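Local coordinates for protein taurocyamine kinase (Schistosoma mansoni, PDB 4WOD) that reversibly transfers phosphate between ATP and taurocyamine, using magnesium, as a duplicated member of the ATP:guanido phosphotransferase family, at residues T370-L375 and N415-N420; K383-K388 and S422-T427. The protein carries 4 engineered substitutions. One frame throughout, in Å; residues are numbered along the deposited sequence.

Interaction 1 (T370-L375 and N415-N420); sequences TYLAKL and NGAYNN
The side chains of Tyr371 and Tyr418 cross at about a right angle: the hydroxyl of Tyr418 lies in the plane of the Tyr371 ring at its edge, with OH 3.9 Å from Tyr371 CE2. One water joins the two phenol oxygens, donating to Tyr418 OH at 2.7 Å, and Glu367 also hydrogen-bonds this hydroxyl. Leu372, the next residue, sends CD2 to both Ala417 CB and Tyr418 CE2, the latter at 3.8 Å, while its carbonyl O rests against the Ala417 methyl. Helix 369-376 thus packs on the C-terminal end of helix 409-418 in the small, helical N-terminal domain of the second phosphagen kinase repeat, where Ala417 lets the backbones come close, 5.0 Å between the CA atoms of Leu375 and Ala417. Leu375 lays CB on Ala417 and puts CD1 over one face of the Tyr418 ring, a CH-pi contact 3.9 Å from the centroid and offset toward the rim. Its carbonyl O takes a weak bond from Asn420 ND2 (3.4 Å); Asn420 ND2 gives its stronger bond to Gly416 O at 3.0 Å. A second water donates to both Leu375 O and Asn420 OD1.

Interaction 2 (K383-K388 and S422-T427); sequences KCYTRK and SICPRT
Tyr385 and Ile423 lie side by side with their side chains pointing the same way, Tyr385 CE2 touching Ile423 CD1 at 3.9 Å. In Ile423, CG1 stands between the backbone N and the carbonyl carbon (chi1 68°) and carries CD1 to the Tyr385 ring, while CG2 packs against Lys383 O. The carbonyl O of Ile423 sits in the plane of the Tyr385 ring, at its edge, 3.5 Å from Tyr385 CD2. Cys424 SG approaches the same ring obliquely, a sulfur-aromatic contact 5.0 Å from the centroid. Thr386 and Pro425 instead slide past each other in opposite directions, with Thr386 OG1 3.3 Å from Pro425 CD. With OG1 anti to its own carbonyl carbon (chi1 -53°), Thr386 brings this oxygen close to the Cys424-Pro425 peptide. A water 2.6 Å from Thr386 OG1 donates weak bonds to the carbonyl oxygens of Ser422 and Cys424, tying the threonine to the loop. Thr386 N donates to Ile423 O at 3.3 Å, from 43° above the carbonyl plane, so the first turn of helix 385-388 grips the loop through its backbone as well. Cys384 is the N-cap of that helix: its SG accepts a weak bond from Arg387 N and lies 3.4 Å from Ser422 O. Tyr447 of helix 437-448 meets the Tyr385 ring and also touches Cys424. The Cys424 side chain comes within about 4 Å of that of Cys631, the predicted active-site cysteine, consistent with a helix-on-loop contact where the N-terminal domain of a phosphagen kinase borders the catalytic site.

Overall arrangement
Interactions 1 and 2 lie side by side, their centres 10 Å apart, in the N-terminal phosphagen kinase domain of the second repeat. Their segments alternate along the chain: helix 369-376, helix 385-388, the end of helix 409-418, then the loop leading to helix 432-435. Two consecutive helices therefore pack on two consecutive pieces of chain. Asn415 connects the contacts directly, its ND2 lying 3.0 Å from Cys424 O in a probable hydrogen bond. Interaction 1 lies away from the predicted active-site and ATP-binding residues, whereas interaction 2 reaches the predicted active-site cysteine, so the loop 422-427 probably joins the helical packing of this domain to the edge of the catalytic centre.

Interaction 1 (T370-L375 and N415-N420)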
loop_
_atom_site.group_PDB
_atom_site.type_symbol
_atom_site.label_atom_id
_atom_site.label_comp_id
_atom_site.label_asym_id
_atom_site.label_seq_id
_atom_site.Cartn_x
_atom_site.Cartn_y
_atom_site.Cartn_z
ATOM N N THR A 370 22.737 2.976 5.662
ATOM C CA THR A 370 22.745 4.282 6.336
ATOM C C THR A 370 21.488 5.098 6.052
ATOM O O THR A 370 21.103 5.944 6.869
ATOM C CB THR A 370 23.966 5.124 5.948
ATOM O OG1 THR A 370 24.004 5.263 4.527
ATOM C CG2 THR A 370 25.242 4.453 6.439
ATOM N N TYR A 371 20.846 4.845 4.913
ATOM C CA TYR A 371 19.565 5.491 4.601
ATOM C C TYR A 371 18.466 4.964 5.518
ATOM O O TYR A 371 17.681 5.732 6.089
ATOM C CB TYR A 371 19.173 5.266 3.136
ATOM C CG TYR A 371 17.811 5.835 2.755
ATOM C CD1 TYR A 371 17.670 7.179 2.410
ATOM C CD2 TYR A 371 16.671 5.030 2.716
ATOM C CE1 TYR A 371 16.435 7.706 2.057
ATOM C CE2 TYR A 371 15.433 5.547 2.359
ATOM C CZ TYR A 371 15.316 6.891 2.035
ATOM O OH TYR A 371 14.088 7.434 1.665
ATOM N N LEU A 372 18.409 3.644 5.647
ATOM C CA LEU A 372 17.420 3.021 6.523
ATOM C C LEU A 372 17.669 3.361 7.980
ATOM O O LEU A 372 16.727 3.470 8.759
ATOM C CB LEU A 372 17.410 1.494 6.335
ATOM C CG LEU A 372 16.885 1.058 4.966
ATOM C CD1 LEU A 372 16.996 -0.482 4.780
ATOM C CD2 LEU A 372 15.460 1.535 4.745
ATOM N N ALA A 373 18.934 3.513 8.361
ATOM C CA ALA A 373 19.258 3.865 9.740
ATOM C C ALA A 373 18.704 5.258 10.084
ATOM O O ALA A 373 18.333 5.517 11.229
ATOM C CB ALA A 373 20.761 3.811 9.964
ATOM N N LYS A 374 18.652 6.147 9.096
ATOM C CA LYS A 374 18.073 7.475 9.319
ATOM C C LYS A 374 16.568 7.355 9.534
ATOM O O LYS A 374 16.033 7.936 10.476
ATOM C CB LYS A 374 18.384 8.422 8.157
ATOM C CG LYS A 374 19.873 8.678 7.960
ATOM C CD LYS A 374 20.133 9.939 7.139
ATOM C CE LYS A 374 20.790 9.618 5.786
ATOM N NZ LYS A 374 22.266 9.854 5.776
ATOM N N LEU A 375 15.883 6.566 8.709
ATOM C CA LEU A 375 14.434 6.388 8.925
ATOM C C LEU A 375 14.144 5.774 10.303
ATOM O O LEU A 375 13.142 6.113 10.954
ATOM C CB LEU A 375 13.809 5.534 7.815
ATOM C CG LEU A 375 13.807 6.116 6.396
ATOM C CD1 LEU A 375 13.272 5.113 5.381
ATOM C CD2 LEU A 375 12.998 7.401 6.344
ATOM N N ASN A 415 11.984 -3.376 8.061
ATOM C CA ASN A 415 10.625 -3.333 8.615
ATOM C C ASN A 415 10.531 -2.284 9.732
ATOM O O ASN A 415 9.530 -1.568 9.846
ATOM C CB ASN A 415 10.165 -4.703 9.148
ATOM C CG ASN A 415 10.989 -5.189 10.320
ATOM O OD1 ASN A 415 12.187 -5.370 10.210
ATOM N ND2 ASN A 415 10.355 -5.344 11.465
ATOM N N GLY A 416 11.587 -2.160 10.529
ATOM C CA GLY A 416 11.620 -1.170 11.595
ATOM C C GLY A 416 11.816 0.244 11.079
ATOM O O GLY A 416 11.195 1.200 11.563
ATOM N N ALA A 417 12.694 0.385 10.098
ATOM C CA ALA A 417 12.918 1.686 9.473
ATOM C C ALA A 417 11.603 2.320 8.993
ATOM O O ALA A 417 11.361 3.515 9.205
ATOM C CB ALA A 417 13.885 1.544 8.331
ATOM N N TYR A 418 10.746 1.520 8.360
ATOM C CA TYR A 418 9.491 2.036 7.827
ATOM C C TYR A 418 8.280 1.866 8.740
ATOM O O TYR A 418 7.205 2.412 8.454
ATOM C CB TYR A 418 9.183 1.378 6.494
ATOM C CG TYR A 418 10.000 1.907 5.344
ATOM C CD1 TYR A 418 9.740 3.166 4.811
ATOM C CD2 TYR A 418 11.014 1.139 4.772
ATOM C CE1 TYR A 418 10.479 3.660 3.744
ATOM C CE2 TYR A 418 11.763 1.632 3.711
ATOM C CZ TYR A 418 11.484 2.893 3.201
ATOM O OH TYR A 418 12.206 3.372 2.124
ATOM N N ASN A 419 8.439 1.090 9.806
ATOM C CA ASN A 419 7.406 0.948 10.837
ATOM C C ASN A 419 8.033 1.069 12.211
ATOM O O ASN A 419 8.401 0.068 12.826
ATOM C CB ASN A 419 6.662 -0.387 10.695
ATOM C CG ASN A 419 6.047 -0.561 9.314
ATOM O OD1 ASN A 419 4.897 -0.177 9.079
ATOM N ND2 ASN A 419 6.821 -1.125 8.383
ATOM N N ASN A 420 8.143 2.308 12.691
ATOM C CA ASN A 420 8.933 2.620 13.876
ATOM C C ASN A 420 8.386 2.032 15.175
ATOM O O ASN A 420 9.050 2.091 16.192
ATOM C CB ASN A 420 9.055 4.141 14.054
ATOM C CG ASN A 420 9.908 4.813 12.983
ATOM O OD1 ASN A 420 9.818 6.029 12.795
ATOM N ND2 ASN A 420 10.749 4.038 12.291
HETATM O O HOH W 1 11.997 6.067 1.724
HETATM O O HOH W 2 11.051 8.001 11.036
#

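Interaction 2 (K383-K388 and S422-T427)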
loop_
_atom_site.group_PDB
_atom_site.type_symbol
_atom_site.label_atom_id
_atom_site.label_comp_id
_atom_site.label_asym_id
_atom_site.label_seq_id
_atom_site.Cartn_x
_atom_site.Cartn_y
_atom_site.Cartn_z
ATOM N N LYS A 383 12.730 1.210 23.454
ATOM C CA LYS A 383 11.866 0.036 23.326
ATOM C C LYS A 383 12.134 -0.769 22.058
ATOM O O LYS A 383 11.737 -1.927 21.956
ATOM C CB LYS A 383 10.385 0.435 23.359
ATOM C CG LYS A 383 10.095 1.804 23.939
ATOM C CD LYS A 383 8.622 2.145 23.784
ATOM C CE LYS A 383 8.421 3.628 23.527
ATOM N NZ LYS A 383 6.980 3.943 23.325
ATOM N N CYS A 384 12.799 -0.156 21.089
ATOM C CA CYS A 384 13.006 -0.786 19.794
ATOM C C CYS A 384 14.373 -1.454 19.720
ATOM O O CYS A 384 15.397 -0.786 19.549
ATOM C CB CYS A 384 12.859 0.242 18.671
ATOM S SG CYS A 384 13.105 -0.414 17.023
ATOM N N TYR A 385 14.384 -2.779 19.842
ATOM C CA TYR A 385 15.632 -3.551 19.816
ATOM C C TYR A 385 16.428 -3.307 18.541
ATOM O O TYR A 385 17.660 -3.203 18.580
ATOM C CB TYR A 385 15.338 -5.043 19.955
ATOM C CG TYR A 385 14.695 -5.420 21.269
ATOM C CD1 TYR A 385 15.468 -5.755 22.367
ATOM C CD2 TYR A 385 13.312 -5.450 21.402
ATOM C CE1 TYR A 385 14.884 -6.113 23.573
ATOM C CE2 TYR A 385 12.714 -5.800 22.604
ATOM C CZ TYR A 385 13.508 -6.125 23.687
ATOM O OH TYR A 385 12.929 -6.476 24.881
ATOM N N THR A 386 15.706 -3.217 17.425
ATOM C CA THR A 386 16.296 -3.076 16.103
ATOM C C THR A 386 17.213 -1.853 16.042
ATOM O O THR A 386 18.310 -1.910 15.479
ATOM C CB THR A 386 15.192 -2.965 15.015
ATOM O OG1 THR A 386 14.269 -4.071 15.142
ATOM C CG2 THR A 386 15.796 -2.929 13.616
ATOM N N ARG A 387 16.757 -0.757 16.642
ATOM C CA ARG A 387 17.541 0.481 16.713
ATOM C C ARG A 387 18.607 0.479 17.806
ATOM O O ARG A 387 19.725 0.952 17.603
ATOM C CB ARG A 387 16.613 1.678 16.931
ATOM C CG ARG A 387 17.373 2.964 17.093
ATOM C CD ARG A 387 16.487 4.185 17.015
ATOM N NE ARG A 387 17.314 5.381 16.917
ATOM C CZ ARG A 387 17.158 6.468 17.672
ATOM N NH1 ARG A 387 16.195 6.518 18.579
ATOM N NH2 ARG A 387 17.969 7.503 17.518
ATOM N N LYS A 388 18.256 -0.055 18.970
ATOM C CA LYS A 388 19.140 -0.010 20.130
ATOM C C LYS A 388 20.520 -0.618 19.846
ATOM O O LYS A 388 21.539 -0.116 20.329
ATOM C CB LYS A 388 18.475 -0.730 21.310
ATOM C CG LYS A 388 19.234 -0.650 22.610
ATOM C CD LYS A 388 18.444 -1.335 23.703
ATOM C CE LYS A 388 19.258 -1.495 24.968
ATOM N NZ LYS A 388 18.445 -2.164 26.019
ATOM N N SER A 422 7.502 -1.130 15.268
ATOM C CA SER A 422 8.048 -2.491 15.239
ATOM C C SER A 422 9.356 -2.530 16.015
ATOM O O SER A 422 10.231 -1.696 15.792
ATOM C CB SER A 422 8.265 -2.966 13.808
ATOM O OG SER A 422 8.949 -4.213 13.802
ATOM N N ILE A 423 9.496 -3.507 16.913
ATOM C CA ILE A 423 10.624 -3.545 17.827
ATOM C C ILE A 423 11.702 -4.598 17.499
ATOM O O ILE A 423 12.793 -4.540 18.045
ATOM C CB ILE A 423 10.140 -3.780 19.295
ATOM C CG1 ILE A 423 9.561 -5.189 19.476
ATOM C CG2 ILE A 423 9.108 -2.731 19.701
ATOM C CD1 ILE A 423 9.186 -5.523 20.899
ATOM N N CYS A 424 11.408 -5.560 16.629
ATOM C CA CYS A 424 12.422 -6.566 16.256
ATOM C C CYS A 424 12.688 -6.602 14.745
ATOM O O CYS A 424 11.811 -6.288 13.947
ATOM C CB CYS A 424 12.007 -7.962 16.744
ATOM S SG CYS A 424 12.293 -8.230 18.523
ATOM N N PRO A 425 13.911 -6.976 14.347
ATOM C CA PRO A 425 14.189 -7.074 12.914
ATOM C C PRO A 425 13.660 -8.383 12.332
ATOM O O PRO A 425 13.190 -9.252 13.086
ATOM C CB PRO A 425 15.721 -7.038 12.852
ATOM C CG PRO A 425 16.134 -7.681 14.139
ATOM C CD PRO A 425 15.108 -7.241 15.164
ATOM N N ARG A 426 13.752 -8.508 11.010
ATOM C CA ARG A 426 13.387 -9.729 10.294
ATOM C C ARG A 426 14.555 -10.176 9.405
ATOM O O ARG A 426 14.876 -9.509 8.433
ATOM C CB ARG A 426 12.138 -9.510 9.439
ATOM C CG ARG A 426 10.920 -8.977 10.195
ATOM C CD ARG A 426 10.415 -9.945 11.231
ATOM N NE ARG A 426 9.042 -9.627 11.639
ATOM C CZ ARG A 426 8.713 -8.784 12.611
ATOM N NH1 ARG A 426 9.655 -8.161 13.304
ATOM N NH2 ARG A 426 7.426 -8.567 12.890
ATOM N N THR A 427 15.159 -11.320 9.719
ATOM C CA THR A 427 16.376 -11.763 9.042
ATOM C C THR A 427 16.099 -12.331 7.628
ATOM O O THR A 427 14.944 -12.606 7.277
ATOM C CB THR A 427 17.100 -12.809 9.898
ATOM O OG1 THR A 427 16.242 -13.947 10.076
ATOM C CG2 THR A 427 17.440 -12.217 11.285
HETATM O O HOH W 3 12.105 -3.110 14.148
#